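Local coordinates for protein putative acetyltransferase Ta0821 (Thermoplasma acidophilum DSM 1728, PDB 3C26) that is a putative acetyltransferase of the GNAT family that probably transfers an acyl group, its acceptor substrate being unknown, at residues E18-F22 and R70-T74; A73-M77 and I105-T109; E78-D82 and K180-S184. The contacts are given in a common frame with arbitrary orientation. Numbering follows the deposited sequence.

Contact 1 of 3, residues E18-F22 and R70-T74; sequences EIKTF and RPVAT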
ATOM      1  N   GLU A  18     -30.308  -0.456   7.039  1.00 23.82           N
ATOM      2  CA  GLU A  18     -29.814   0.408   5.970  1.00 22.81           C
ATOM      3  C   GLU A  18     -28.356   0.677   6.209  1.00 21.75           C
ATOM      4  O   GLU A  18     -27.544   0.530   5.334  1.00 19.96           O
ATOM      5  CB  GLU A  18     -30.621   1.699   5.869  1.00 23.59           C
ATOM      6  CG  GLU A  18     -31.967   1.442   5.212  1.00 24.75           C
ATOM      7  CD  GLU A  18     -33.010   2.461   5.535  1.00 27.31           C
ATOM      8  OE1 GLU A  18     -33.594   2.421   6.648  1.00 29.69           O
ATOM      9  OE2 GLU A  18     -33.301   3.285   4.651  1.00 31.66           O
ATOM     10  N   ILE A  19     -28.050   0.987   7.457  1.00 22.08           N
ATOM     11  CA  ILE A  19     -26.708   1.316   7.878  1.00 22.47           C
ATOM     12  C   ILE A  19     -25.720   0.188   7.559  1.00 22.69           C
ATOM     13  O   ILE A  19     -24.577   0.431   7.173  1.00 21.12           O
ATOM     14  CB  ILE A  19     -26.624   1.680   9.388  1.00 22.37           C
ATOM     15  CG1 ILE A  19     -27.296   3.057   9.629  1.00 24.25           C
ATOM     16  CG2 ILE A  19     -25.158   1.690   9.818  1.00 21.73           C
ATOM     17  CD1 ILE A  19     -27.495   3.499  11.148  1.00 21.65           C
ATOM     18  N   LYS A  20     -26.198  -1.037   7.710  1.00 22.19           N
ATOM     19  CA  LYS A  20     -25.358  -2.225   7.487  1.00 22.25           C
ATOM     20  C   LYS A  20     -24.890  -2.353   6.066  1.00 22.33           C
ATOM     21  O   LYS A  20     -23.920  -3.046   5.823  1.00 21.60           O
ATOM     22  CB  LYS A  20     -26.075  -3.538   7.835  1.00 22.79           C
ATOM     23  CG  LYS A  20     -26.087  -3.969   9.287  1.00 25.41           C
ATOM     24  CD  LYS A  20     -27.351  -4.815   9.442  1.00 28.57           C
ATOM     25  CE  LYS A  20     -27.502  -5.554  10.720  1.00 31.55           C
ATOM     26  NZ  LYS A  20     -28.895  -6.275  10.702  1.00 30.81           N
ATOM     27  N   THR A  21     -25.576  -1.688   5.141  1.00 22.33           N
ATOM     28  CA  THR A  21     -25.194  -1.684   3.702  1.00 21.95           C
ATOM     29  C   THR A  21     -24.246  -0.540   3.291  1.00 21.66           C
ATOM     30  O   THR A  21     -23.748  -0.464   2.160  1.00 20.96           O
ATOM     31  CB  THR A  21     -26.411  -1.594   2.812  1.00 23.11           C
ATOM     32  OG1 THR A  21     -27.013  -0.299   2.973  1.00 24.32           O
ATOM     33  CG2 THR A  21     -27.412  -2.759   3.138  1.00 21.45           C
ATOM     34  N   PHE A  22     -23.977   0.339   4.233  1.00 20.88           N
ATOM     35  CA  PHE A  22     -23.076   1.487   3.998  1.00 21.06           C
ATOM     36  C   PHE A  22     -21.594   1.016   3.979  1.00 21.81           C
ATOM     37  O   PHE A  22     -21.226   0.031   4.645  1.00 19.71           O
ATOM     38  CB  PHE A  22     -23.232   2.534   5.124  1.00 21.15           C
ATOM     39  CG  PHE A  22     -24.567   3.294   5.155  1.00 19.49           C
ATOM     40  CD1 PHE A  22     -25.625   2.947   4.364  1.00 17.37           C
ATOM     41  CD2 PHE A  22     -24.751   4.334   6.058  1.00 18.76           C
ATOM     42  CE1 PHE A  22     -26.854   3.616   4.477  1.00 20.89           C
ATOM     43  CE2 PHE A  22     -25.922   5.016   6.122  1.00 18.34           C
ATOM     44  CZ  PHE A  22     -26.995   4.646   5.345  1.00 19.28           C
ATOM     45  N   ARG A  70     -34.789   8.675   5.255  1.00 27.36           N
ATOM     46  CA  ARG A  70     -33.915   7.515   4.989  1.00 27.21           C
ATOM     47  C   ARG A  70     -32.469   7.836   5.276  1.00 24.70           C
ATOM     48  O   ARG A  70     -31.972   8.818   4.785  1.00 24.10           O
ATOM     49  CB  ARG A  70     -34.018   7.015   3.535  1.00 28.14           C
ATOM     50  CG  ARG A  70     -35.301   6.255   3.166  1.00 33.42           C
ATOM     51  CD  ARG A  70     -35.338   5.949   1.649  1.00 38.43           C
ATOM     52  NE  ARG A  70     -35.562   7.159   0.850  1.00 42.42           N
ATOM     53  CZ  ARG A  70     -34.609   7.852   0.242  1.00 45.04           C
ATOM     54  NH1 ARG A  70     -33.329   7.464   0.305  1.00 47.31           N
ATOM     55  NH2 ARG A  70     -34.945   8.945  -0.424  1.00 45.90           N
ATOM     56  N   PRO A  71     -31.795   7.012   6.082  1.00 22.88           N
ATOM     57  CA  PRO A  71     -30.381   7.313   6.325  1.00 22.34           C
ATOM     58  C   PRO A  71     -29.504   7.086   5.092  1.00 23.02           C
ATOM     59  O   PRO A  71     -29.672   6.072   4.412  1.00 22.33           O
ATOM     60  CB  PRO A  71     -30.004   6.357   7.443  1.00 22.23           C
ATOM     61  CG  PRO A  71     -30.968   5.232   7.343  1.00 22.07           C
ATOM     62  CD  PRO A  71     -32.251   5.830   6.834  1.00 22.82           C
ATOM     63  N   VAL A  72     -28.601   8.041   4.797  1.00 22.17           N
ATOM     64  CA  VAL A  72     -27.703   7.891   3.629  1.00 22.38           C
ATOM     65  C   VAL A  72     -26.185   7.915   3.989  1.00 22.10           C
ATOM     66  O   VAL A  72     -25.317   7.537   3.195  1.00 21.26           O
ATOM     67  CB  VAL A  72     -28.052   8.915   2.466  1.00 21.82           C
ATOM     68  CG1 VAL A  72     -29.527   8.736   1.975  1.00 20.15           C
ATOM     69  CG2 VAL A  72     -27.761  10.365   2.891  1.00 22.12           C
ATOM     70  N   ALA A  73     -25.898   8.333   5.212  1.00 21.88           N
ATOM     71  CA  ALA A  73     -24.506   8.429   5.719  1.00 21.07           C
ATOM     72  C   ALA A  73     -24.494   8.326   7.236  1.00 21.99           C
ATOM     73  O   ALA A  73     -25.485   8.681   7.938  1.00 23.11           O
ATOM     74  CB  ALA A  73     -23.850   9.734   5.302  1.00 20.91           C
ATOM     75  N   THR A  74     -23.376   7.828   7.747  1.00 20.93           N
ATOM     76  CA  THR A  74     -23.187   7.752   9.196  1.00 20.22           C
ATOM     77  C   THR A  74     -21.923   8.444   9.612  1.00 20.69           C
ATOM     78  O   THR A  74     -20.966   8.593   8.832  1.00 20.88           O
ATOM     79  CB  THR A  74     -23.070   6.268   9.692  1.00 20.64           C
ATOM     80  OG1 THR A  74     -21.913   5.629   9.093  1.00 19.80           O
ATOM     81  CG2 THR A  74     -24.320   5.462   9.366  1.00 18.36           C
TER
HETATM   82  O   HOH W   1     -30.744   4.383   2.858  1.00 42.67           O
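A buried, largely apolar contact packs segment 18-22, where helix 16-19 runs into a turn, against the start of strand 70-79 in the GNAT domain. A type I beta turn from Ile19 to Phe22, held by Phe22 N to Ile19 O at 3.0 Å, brings Phe22 round so that its ring lies along the strand. The ring reaches from Pro71 to Thr74: its edge meets Pro71 O (CZ to O 3.2 Å), one face looks onto Val72 O, and Phe22 CD2 lies 3.5 Å from Thr74 CG2. That methyl is also touched by Ile19 CG1 at 3.8 Å. Beside the Phe22 ring, Glu18 lays its carboxylate against the proline ring, OE2 to Pro71 CD 3.5 Å. No hydrogen bond joins the segments; a water donates to Pro71 O at 2.5 Å and, weakly, to Glu18 OE2 at 3.3 Å. Thr21 OG1 and N both donate to Glu18 O, at 2.6 and 3.0 Å. Val72 and Ala73, both hydrogen-bonded to Leu65 of strand 62-67, form a classic beta bulge, so both side chains face helix 101-113 while Pro71 and Thr74 face the turn. Turn and helix thus cover opposite faces of strand 70-79, which pairs with 62-67 and 85-92.

Contact 2 of 3, residues A73-M77 and I105-T109; sequences ATIHM and IMQET. With EDO (1,2-ethanediol), chain E.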
ATOM      1  N   ALA A  73     -25.898   8.333   5.212  1.00 21.88           N
ATOM      2  CA  ALA A  73     -24.506   8.429   5.719  1.00 21.07           C
ATOM      3  C   ALA A  73     -24.494   8.326   7.236  1.00 21.99           C
ATOM      4  O   ALA A  73     -25.485   8.681   7.938  1.00 23.11           O
ATOM      5  CB  ALA A  73     -23.850   9.734   5.302  1.00 20.91           C
ATOM      6  N   THR A  74     -23.376   7.828   7.747  1.00 20.93           N
ATOM      7  CA  THR A  74     -23.187   7.752   9.196  1.00 20.22           C
ATOM      8  C   THR A  74     -21.923   8.444   9.612  1.00 20.69           C
ATOM      9  O   THR A  74     -20.966   8.593   8.832  1.00 20.88           O
ATOM     10  CB  THR A  74     -23.070   6.268   9.692  1.00 20.64           C
ATOM     11  OG1 THR A  74     -21.913   5.629   9.093  1.00 19.80           O
ATOM     12  CG2 THR A  74     -24.320   5.462   9.366  1.00 18.36           C
ATOM     13  N   ILE A  75     -21.943   8.891  10.859  1.00 20.53           N
ATOM     14  CA  ILE A  75     -20.735   9.285  11.563  1.00 20.91           C
ATOM     15  C   ILE A  75     -20.891   8.848  13.030  1.00 21.68           C
ATOM     16  O   ILE A  75     -21.960   9.039  13.622  1.00 20.93           O
ATOM     17  CB  ILE A  75     -20.427  10.824  11.487  1.00 21.34           C
ATOM     18  CG1 ILE A  75     -19.086  11.150  12.121  1.00 23.20           C
ATOM     19  CG2 ILE A  75     -21.459  11.638  12.278  1.00 17.78           C
ATOM     20  CD1 ILE A  75     -17.939  10.947  11.265  1.00 26.95           C
ATOM     21  N   HIS A  76     -19.823   8.258  13.588  1.00 22.56           N
ATOM     22  CA  HIS A  76     -19.765   7.921  15.022  1.00 23.97           C
ATOM     23  C   HIS A  76     -19.019   9.021  15.799  1.00 24.33           C
ATOM     24  O   HIS A  76     -18.035   9.555  15.330  1.00 24.55           O
ATOM     25  CB  HIS A  76     -19.076   6.563  15.237  1.00 23.41           C
ATOM     26  CG  HIS A  76     -18.905   6.178  16.682  1.00 24.12           C
ATOM     27  ND1 HIS A  76     -17.667   5.949  17.262  1.00 21.93           N
ATOM     28  CD2 HIS A  76     -19.823   5.977  17.661  1.00 18.44           C
ATOM     29  CE1 HIS A  76     -17.841   5.647  18.541  1.00 22.00           C
ATOM     30  NE2 HIS A  76     -19.138   5.646  18.802  1.00 18.86           N
HETATM   31  N   MSE A  77     -19.523   9.360  16.984  1.00 24.43           N
HETATM   32  CA  MSE A  77     -18.849  10.300  17.877  1.00 25.36           C
HETATM   33  C   MSE A  77     -18.745   9.718  19.298  1.00 25.50           C
HETATM   34  O   MSE A  77     -19.673   9.122  19.832  1.00 25.91           O
HETATM   35  CB  MSE A  77     -19.632  11.604  18.030  1.00 25.64           C
HETATM   36  CG  MSE A  77     -20.091  12.245  16.801  1.00 29.83           C
HETATM   37 SE   MSE A  77     -21.447  13.609  17.291  0.75 30.76          SE
HETATM   38  CE  MSE A  77     -22.208  13.608  15.513  1.00 34.00           C
ATOM     39  N   ILE A 105     -21.559  15.689   6.197  1.00 23.10           N
ATOM     40  CA  ILE A 105     -21.758  15.089   7.527  1.00 24.00           C
ATOM     41  C   ILE A 105     -20.701  15.604   8.493  1.00 23.77           C
ATOM     42  O   ILE A 105     -20.988  15.828   9.627  1.00 25.01           O
ATOM     43  CB  ILE A 105     -21.862  13.536   7.540  1.00 24.02           C
ATOM     44  CG1 ILE A 105     -22.621  13.154   8.811  1.00 23.90           C
ATOM     45  CG2 ILE A 105     -20.476  12.813   7.406  1.00 24.21           C
ATOM     46  CD1 ILE A 105     -23.160  11.758   8.807  1.00 23.75           C
HETATM   47  N   MSE A 106     -19.501  15.841   8.012  1.00 24.83           N
HETATM   48  CA  MSE A 106     -18.410  16.383   8.855  1.00 24.10           C
HETATM   49  C   MSE A 106     -18.694  17.835   9.258  1.00 24.01           C
HETATM   50  O   MSE A 106     -18.483  18.269  10.428  1.00 23.60           O
HETATM   51  CB  MSE A 106     -17.049  16.303   8.133  1.00 25.31           C
HETATM   52  CG  MSE A 106     -16.483  14.874   8.049  1.00 26.68           C
HETATM   53 SE   MSE A 106     -16.090  14.181   9.853  0.75 30.43          SE
HETATM   54  CE  MSE A 106     -14.884  15.624  10.397  1.00 24.98           C
ATOM     55  N   GLN A 107     -19.167  18.607   8.294  1.00 22.64           N
ATOM     56  CA  GLN A 107     -19.564  20.006   8.604  1.00 22.89           C
ATOM     57  C   GLN A 107     -20.721  20.063   9.622  1.00 22.58           C
ATOM     58  O   GLN A 107     -20.727  20.903  10.519  1.00 21.42           O
ATOM     59  CB  GLN A 107     -19.913  20.787   7.355  1.00 22.56           C
ATOM     60  CG  GLN A 107     -18.770  20.910   6.384  1.00 26.10           C
ATOM     61  CD  GLN A 107     -19.173  21.600   5.098  1.00 28.89           C
ATOM     62  OE1 GLN A 107     -20.030  21.108   4.348  1.00 36.05           O
ATOM     63  NE2 GLN A 107     -18.533  22.697   4.809  1.00 28.20           N
ATOM     64  N   GLU A 108     -21.704  19.178   9.476  1.00 22.79           N
ATOM     65  CA  GLU A 108     -22.794  19.148  10.436  1.00 23.01           C
ATOM     66  C   GLU A 108     -22.252  18.743  11.770  1.00 23.01           C
ATOM     67  O   GLU A 108     -22.651  19.277  12.805  1.00 24.02           O
ATOM     68  CB  GLU A 108     -23.874  18.149  10.035  1.00 23.94           C
ATOM     69  CG  GLU A 108     -24.540  18.508   8.792  1.00 26.45           C
ATOM     70  CD  GLU A 108     -25.572  19.597   8.976  1.00 31.16           C
ATOM     71  OE1 GLU A 108     -25.904  19.953  10.135  1.00 33.19           O
ATOM     72  OE2 GLU A 108     -26.081  20.079   7.939  1.00 34.32           O
ATOM     73  N   THR A 109     -21.368  17.752  11.752  1.00 23.16           N
ATOM     74  CA  THR A 109     -20.727  17.285  12.996  1.00 21.97           C
ATOM     75  C   THR A 109     -19.912  18.414  13.703  1.00 22.63           C
ATOM     76  O   THR A 109     -20.002  18.598  14.924  1.00 20.73           O
ATOM     77  CB  THR A 109     -19.855  16.027  12.755  1.00 22.61           C
ATOM     78  OG1 THR A 109     -20.687  14.963  12.279  1.00 21.43           O
ATOM     79  CG2 THR A 109     -19.128  15.545  14.037  1.00 19.65           C
TER
HETATM   80  C1  EDO E 269     -13.834   6.108  17.505  1.00 33.03           C
HETATM   81  O1  EDO E 269     -14.664   5.358  18.381  1.00 32.32           O
HETATM   82  C2  EDO E 269     -14.245   5.817  16.088  1.00 34.27           C
HETATM   83  O2  EDO E 269     -15.573   6.232  15.871  1.00 30.93           O
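A threonine hydroxyl faces the hydrocarbon side chains of the strand in this strand-helix packing: Thr109 OG1 sits 3.4 Å from Ile75 CG2 and 3.8 Å from the methyl CE of selenomethionine Met77. The group is satisfied within its own helix, donating to Ile105 O at 2.8 Å. Helix 101-113 links the parallel strands 85-92 and 119-125 in a beta-alpha-beta crossover; in GNAT enzymes its N-terminal end typically binds the acetyl-CoA pyrophosphate, and may do so here. Strand 73-77 and helix 105-109 run at 38°, axes 9.5 Å apart at closest approach. Ile105 has the largest covered area: Ile105 CD1 lies 4.1 Å from Ala73 CB, 3.9 Å from Ile75 CG2 and 3.6 Å from Thr74 C. Ile75 CD1 reaches farther along, 4.0 Å from Met106 SE. Ala73, Ile75 and Met77 present one face of the sheet to the helix, and Phe8 joins the same core. On the other face, His76 stacks on Trp56 and its ND1 hydrogen-bonds O2 of a 1,2-ethanediol, probably from the crystallisation liquor, at 2.5 Å. Without hydrogen bonds between the segments, apolar packing holds helix to sheet, and the intrahelical bond lets the Thr109 hydroxyl lie in that core.

Contact 3 of 3, residues E78-D82 and K180-S184; sequences EKLPD and KYMCS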
ATOM      1  N   GLU A  78     -17.610   9.926  19.924  1.00 25.62           N
ATOM      2  CA  GLU A  78     -17.452   9.442  21.268  1.00 25.28           C
ATOM      3  C   GLU A  78     -16.562  10.340  22.089  1.00 25.51           C
ATOM      4  O   GLU A  78     -15.396  10.538  21.759  1.00 23.87           O
ATOM      5  CB  GLU A  78     -16.919   8.001  21.278  1.00 25.31           C
ATOM      6  CG  GLU A  78     -16.752   7.521  22.696  1.00 26.48           C
ATOM      7  CD  GLU A  78     -16.565   6.045  22.823  1.00 28.82           C
ATOM      8  OE1 GLU A  78     -17.103   5.305  21.995  1.00 32.58           O
ATOM      9  OE2 GLU A  78     -15.866   5.636  23.774  1.00 32.71           O
ATOM     10  N   LYS A  79     -17.144  10.860  23.173  1.00 24.80           N
ATOM     11  CA  LYS A  79     -16.434  11.760  24.084  1.00 26.40           C
ATOM     12  C   LYS A  79     -15.443  10.922  24.871  1.00 26.19           C
ATOM     13  O   LYS A  79     -15.771   9.854  25.369  1.00 25.99           O
ATOM     14  CB  LYS A  79     -17.400  12.512  24.997  1.00 26.38           C
ATOM     15  CG  LYS A  79     -16.741  13.593  25.838  1.00 29.52           C
ATOM     16  CD  LYS A  79     -17.747  14.499  26.425  1.00 34.21           C
ATOM     17  CE  LYS A  79     -17.732  15.866  25.743  1.00 37.53           C
ATOM     18  NZ  LYS A  79     -18.813  16.793  26.311  1.00 38.86           N
ATOM     19  N   LEU A  80     -14.219  11.413  24.937  1.00 25.89           N
ATOM     20  CA  LEU A  80     -13.110  10.712  25.572  1.00 25.33           C
ATOM     21  C   LEU A  80     -12.863  11.308  26.951  1.00 26.24           C
ATOM     22  O   LEU A  80     -13.435  12.315  27.292  1.00 26.35           O
ATOM     23  CB  LEU A  80     -11.862  10.801  24.713  1.00 25.66           C
ATOM     24  CG  LEU A  80     -12.029  10.403  23.224  1.00 24.01           C
ATOM     25  CD1 LEU A  80     -10.700  10.427  22.532  1.00 22.12           C
ATOM     26  CD2 LEU A  80     -12.730   9.026  23.131  1.00 16.54           C
ATOM     27  N   PRO A  81     -12.017  10.675  27.744  1.00 26.08           N
ATOM     28  CA  PRO A  81     -11.819  11.140  29.112  1.00 26.43           C
ATOM     29  C   PRO A  81     -11.084  12.492  29.198  1.00 25.65           C
ATOM     30  O   PRO A  81     -11.237  13.238  30.163  1.00 27.33           O
ATOM     31  CB  PRO A  81     -10.989  10.014  29.751  1.00 26.54           C
ATOM     32  CG  PRO A  81     -11.134   8.849  28.884  1.00 26.68           C
ATOM     33  CD  PRO A  81     -11.369   9.383  27.483  1.00 27.38           C
ATOM     34  N   ASP A  82     -10.273  12.793  28.205  1.00 24.17           N
ATOM     35  CA  ASP A  82      -9.544  14.082  28.198  1.00 24.22           C
ATOM     36  C   ASP A  82     -10.472  15.235  27.751  1.00 23.81           C
ATOM     37  O   ASP A  82     -10.084  16.399  27.707  1.00 25.04           O
ATOM     38  CB  ASP A  82      -8.280  14.010  27.334  1.00 23.93           C
ATOM     39  CG  ASP A  82      -8.578  13.643  25.906  1.00 24.86           C
ATOM     40  OD1 ASP A  82      -9.754  13.524  25.555  1.00 26.60           O
ATOM     41  OD2 ASP A  82      -7.636  13.448  25.124  1.00 26.95           O
ATOM     42  N   LYS A 180      -9.493   4.898  19.710  1.00 23.29           N
ATOM     43  CA  LYS A 180      -9.643   6.257  20.170  1.00 23.39           C
ATOM     44  C   LYS A 180      -8.258   6.757  20.602  1.00 24.34           C
ATOM     45  O   LYS A 180      -7.554   6.097  21.339  1.00 25.50           O
ATOM     46  CB  LYS A 180     -10.650   6.297  21.335  1.00 22.72           C
ATOM     47  CG  LYS A 180     -12.062   5.868  20.971  1.00 22.14           C
ATOM     48  CD  LYS A 180     -12.963   5.631  22.198  1.00 23.20           C
ATOM     49  CE  LYS A 180     -12.828   4.222  22.711  1.00 25.94           C
ATOM     50  NZ  LYS A 180     -13.602   3.888  24.001  1.00 26.15           N
ATOM     51  N   TYR A 181      -7.868   7.923  20.093  1.00 24.33           N
ATOM     52  CA  TYR A 181      -6.625   8.561  20.507  1.00 24.48           C
ATOM     53  C   TYR A 181      -6.948   9.549  21.643  1.00 24.15           C
ATOM     54  O   TYR A 181      -7.578  10.589  21.447  1.00 23.02           O
ATOM     55  CB  TYR A 181      -5.916   9.257  19.319  1.00 23.51           C
ATOM     56  CG  TYR A 181      -4.456   9.570  19.585  1.00 24.78           C
ATOM     57  CD1 TYR A 181      -3.487   8.547  19.569  1.00 23.95           C
ATOM     58  CD2 TYR A 181      -4.030  10.868  19.827  1.00 23.06           C
ATOM     59  CE1 TYR A 181      -2.164   8.811  19.777  1.00 24.54           C
ATOM     60  CE2 TYR A 181      -2.706  11.119  20.072  1.00 21.50           C
ATOM     61  CZ  TYR A 181      -1.779  10.099  20.061  1.00 22.38           C
ATOM     62  OH  TYR A 181      -0.454  10.398  20.297  1.00 26.88           O
HETATM   63  N   MSE A 182      -6.465   9.215  22.822  1.00 24.13           N
HETATM   64  CA  MSE A 182      -6.807   9.940  24.034  1.00 24.92           C
HETATM   65  C   MSE A 182      -5.593  10.225  24.892  1.00 25.51           C
HETATM   66  O   MSE A 182      -4.628   9.477  24.896  1.00 25.57           O
HETATM   67  CB  MSE A 182      -7.805   9.093  24.857  1.00 25.88           C
HETATM   68  CG  MSE A 182      -7.245   7.774  25.352  1.00 25.84           C
HETATM   69 SE   MSE A 182      -8.497   6.627  26.402  0.75 26.78          SE
HETATM   70  CE  MSE A 182      -9.606   5.945  24.978  1.00 22.48           C
ATOM     71  N   CYS A 183      -5.683  11.296  25.647  1.00 26.28           N
ATOM     72  CA  CYS A 183      -4.611  11.695  26.530  1.00 28.31           C
ATOM     73  C   CYS A 183      -5.071  11.708  27.974  1.00 30.30           C
ATOM     74  O   CYS A 183      -6.256  11.858  28.295  1.00 28.35           O
ATOM     75  CB  CYS A 183      -4.037  13.058  26.146  1.00 27.67           C
ATOM     76  SG  CYS A 183      -3.780  13.273  24.350  1.00 26.91           S
ATOM     77  N   SER A 184      -4.106  11.471  28.834  1.00 32.97           N
ATOM     78  CA  SER A 184      -4.327  11.597  30.273  1.00 36.05           C
ATOM     79  C   SER A 184      -2.997  11.748  31.010  1.00 38.42           C
ATOM     80  O   SER A 184      -2.103  10.901  30.878  1.00 38.79           O
ATOM     81  CB  SER A 184      -5.134  10.424  30.822  1.00 36.33           C
ATOM     82  OG  SER A 184      -5.101  10.459  32.235  1.00 38.72           O
TER
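Two polar links join the segments near their ends. Lys180 NZ donates to Glu78 OE2 at 2.9 Å in a salt bridge, and Cys183 N donates to Asp82 OD2 at 3.0 Å, an N-H to acceptor angle of 156° making it well directed. Both have further partners: Lys180 NZ also hydrogen-bonds Tyr194 OH, while the Asp82 carboxylate ties the strand backbone to Arg121 of strand 119-125, a salt bridge through OD2, and to Ser84 in the turn leading to strand 85-92, a hydrogen bond through OD1. Between these links the packing is mostly apolar. Leu80 lies over the strand, with CD2 3.5 Å from Lys180 CD, on the aliphatic part of the lysine, and CD1 3.9 Å from Met182 CB. Leu80 CD1 also comes within 3.3 Å of Tyr181 O, a backbone carbonyl that hydrogen-bonds Arg121. Pro81 CD adds a contact at 4.1 Å with SE of selenomethionine Met182. The end-to-end directions of the touching parts differ by 14°, yet the backbones are not paired as strands; side chains bridge the gap. Tyr181 points away, toward strand 141-153. Strand 180-183 pairs with 174-177 in a small antiparallel sheet, closed by the Cys174-Cys183 disulfide, so the end of strand 70-79 and the loop after it meet this hairpin beside strand 119-125.

How the contacts relate
All three contacts use strand 70-79 or the loop after it, and the centres of contacts 1 and 3 lie about 26 Å apart. From the N terminus, the 18-22 turn comes first; contact 1 closes a loop of 47 residues, about half of them helical, when the chain enters the strand. Contact 2 opens on Ala73 and Thr74, where contact 1 ends, and closes on helix 101-113, 28 residues after its first segment ends. Contact 3 opens at Glu78, before contact 2 has closed, so these two cross; it closes only at 180-184. Together they tie the N-terminal turn, helix 101-113 and the disulfide-closed hairpin to successive parts of one strand and its following loop.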